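Local coordinates for protein ABC-type phosphate transport system, periplasmic component (Lactobacillus brevis, PDB 4ECF) that probably serves as the phosphate-binding receptor of an ABC transporter that imports phosphate across the cytoplasmic membrane, at residues A[24-27]-A[31-34]. Sequence-based numbering, arbitrary orientation.
Sequences QYTG and GTFI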
ATOM      1  N   GLN A  24      10.591 -15.105   9.312  1.00 18.23           N
ATOM      2  CA  GLN A  24      10.058 -15.912  10.379  1.00 18.97           C
ATOM      3  C   GLN A  24       9.831 -17.360   9.911  1.00 17.64           C
ATOM      4  O   GLN A  24      10.226 -18.292  10.593  1.00 17.65           O
ATOM      5  CB  GLN A  24       8.804 -15.269  10.955  1.00 20.15           C
ATOM      6  CG  GLN A  24       8.376 -15.909  12.269  1.00 20.22           C
ATOM      7  CD  GLN A  24       7.299 -15.130  12.956  1.00 24.44           C
ATOM      8  OE1 GLN A  24       6.133 -15.559  12.980  1.00 25.18           O
ATOM      9  NE2 GLN A  24       7.669 -13.991  13.519  1.00 22.07           N
ATOM     10  N   TYR A  25       9.233 -17.523   8.733  1.00 16.80           N
ATOM     11  CA  TYR A  25       8.986 -18.843   8.171  1.00 15.49           C
ATOM     12  C   TYR A  25      10.301 -19.617   8.005  1.00 14.67           C
ATOM     13  O   TYR A  25      10.433 -20.756   8.429  1.00 15.81           O
ATOM     14  CB  TYR A  25       8.300 -18.708   6.800  1.00 14.75           C
ATOM     15  CG  TYR A  25       7.896 -20.063   6.274  1.00 14.79           C
ATOM     16  CD1 TYR A  25       8.796 -20.889   5.605  1.00 16.67           C
ATOM     17  CD2 TYR A  25       6.650 -20.578   6.540  1.00 16.36           C
ATOM     18  CE1 TYR A  25       8.438 -22.160   5.181  1.00 15.95           C
ATOM     19  CE2 TYR A  25       6.294 -21.839   6.106  1.00 17.68           C
ATOM     20  CZ  TYR A  25       7.190 -22.632   5.441  1.00 17.26           C
ATOM     21  OH  TYR A  25       6.835 -23.927   5.022  1.00 20.46           O
ATOM     22  N   THR A  26      11.302 -18.972   7.416  1.00 15.22           N
ATOM     23  CA  THR A  26      12.553 -19.692   7.122  1.00 15.70           C
ATOM     24  C   THR A  26      13.324 -20.079   8.391  1.00 15.77           C
ATOM     25  O   THR A  26      14.015 -21.112   8.430  1.00 20.28           O
ATOM     26  CB  THR A  26      13.480 -18.978   6.132  1.00 16.65           C
ATOM     27  OG1 THR A  26      13.890 -17.711   6.606  1.00 19.62           O
ATOM     28  CG2 THR A  26      12.811 -18.863   4.722  1.00 16.51           C
ATOM     29  N   GLY A  27      13.210 -19.266   9.440  1.00 15.85           N
ATOM     30  CA  GLY A  27      13.857 -19.609  10.716  1.00 15.55           C
ATOM     31  C   GLY A  27      13.138 -20.729  11.437  1.00 15.73           C
ATOM     32  O   GLY A  27      13.697 -21.355  12.325  1.00 16.93           O
ATOM     33  N   GLY A  31      15.991 -25.416   5.849  1.00 20.89           N
ATOM     34  CA  GLY A  31      16.264 -25.733   4.447  1.00 20.86           C
ATOM     35  C   GLY A  31      15.371 -24.961   3.486  1.00 21.62           C
ATOM     36  O   GLY A  31      15.144 -25.396   2.363  1.00 21.69           O
ATOM     37  N   THR A  32      14.795 -23.860   3.963  1.00 18.11           N
ATOM     38  CA  THR A  32      13.933 -23.038   3.138  1.00 15.83           C
ATOM     39  C   THR A  32      14.504 -21.626   2.952  1.00 16.64           C
ATOM     40  O   THR A  32      15.127 -21.087   3.820  1.00 18.88           O
ATOM     41  CB  THR A  32      12.482 -22.978   3.646  1.00 16.31           C
ATOM     42  OG1 THR A  32      12.417 -22.305   4.909  1.00 17.10           O
ATOM     43  CG2 THR A  32      11.849 -24.368   3.687  1.00 18.01           C
ATOM     44  N   PHE A  33      14.190 -21.022   1.807  1.00 17.93           N
ATOM     45  CA  PHE A  33      14.692 -19.712   1.425  1.00 19.40           C
ATOM     46  C   PHE A  33      13.586 -18.953   0.728  1.00 17.93           C
ATOM     47  O   PHE A  33      12.966 -19.480  -0.190  1.00 17.16           O
ATOM     48  CB  PHE A  33      15.871 -19.853   0.452  1.00 20.11           C
ATOM     49  CG  PHE A  33      17.019 -20.620   1.025  1.00 24.78           C
ATOM     50  CD1 PHE A  33      17.027 -22.012   0.950  1.00 30.95           C
ATOM     51  CD2 PHE A  33      18.046 -19.969   1.700  1.00 30.14           C
ATOM     52  CE1 PHE A  33      18.070 -22.754   1.517  1.00 32.70           C
ATOM     53  CE2 PHE A  33      19.096 -20.705   2.262  1.00 33.61           C
ATOM     54  CZ  PHE A  33      19.098 -22.090   2.168  1.00 35.93           C
ATOM     55  N   ILE A  34      13.313 -17.729   1.181  1.00 16.12           N
ATOM     56  CA  ILE A  34      12.275 -16.910   0.589  1.00 16.18           C
ATOM     57  C   ILE A  34      12.890 -15.561   0.274  1.00 17.60           C
ATOM     58  O   ILE A  34      13.241 -14.794   1.179  1.00 18.40           O
ATOM     59  CB  ILE A  34      11.045 -16.761   1.530  1.00 16.90           C
ATOM     60  CG1 ILE A  34      10.483 -18.173   1.849  1.00 18.83           C
ATOM     61  CG2 ILE A  34       9.993 -15.829   0.915  1.00 16.59           C
ATOM     62  CD1 ILE A  34       9.392 -18.135   2.897  1.00 18.83           C
TER
HETATM   63  O   HOH W   1      15.661 -22.071   6.366  1.00 20.89           O
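Within the beta-alpha-beta unit formed by strand 4-10, helix 15-28 and strand 32-39, Thr-26 and Tyr-25 near the helix end pack against Thr-32 and Ile-34 at the start of the second strand. Only three residues separate the two segments. Thr-26 CA and Thr-32 CA are 5.4 Å apart. The methyl of Thr-26 does most of the touching. Thr-26 CG2 lies 3.3 Å from Thr-32 O and also reaches Thr-32 OG1 and Ile-34 CG1. At chi1 60° the hydroxyl of Thr-26 lies between its backbone N and carbonyl carbon, facing back along the helix, and CG2 is left to meet the strand. Thr-32 OG1 sits 3.4 Å from Thr-26 CA, but its hydrogen bond is to His-29 O in the short connection. The same hydroxyl, Thr-32 OG1, lies at the edge of the Tyr-25 ring, near the ring plane, 3.9 Å from Tyr-25 CD1. Ile-34 CD1 approaches this ring obliquely, also 3.9 Å from Tyr-25 CD1. Tyr-25 is buried; its ring stacks with His-29 and meets Tyr-226 of helix 218-228 edge-to-face. Replacing Tyr-25 with alanine is likely to open a gap beside Ile-34 CD1 and to leave the rings of His-29 and Tyr-226 without their aromatic partner. One water joins the two backbones. The water oxygen lies 2.8 Å from Thr-26 O, to which it donates, and 3.1 Å from Thr-32 N, from which it accepts. The CB of Phe-33 is directed away from the helix, and its backbone hydrogen bonds with Glu-4 and Ile-6 join the strand to its parallel neighbour 4-10. Helix-on-sheet packing of this kind is typical of the beta-alpha-beta crossover in the alpha/beta fold of periplasmic binding proteins.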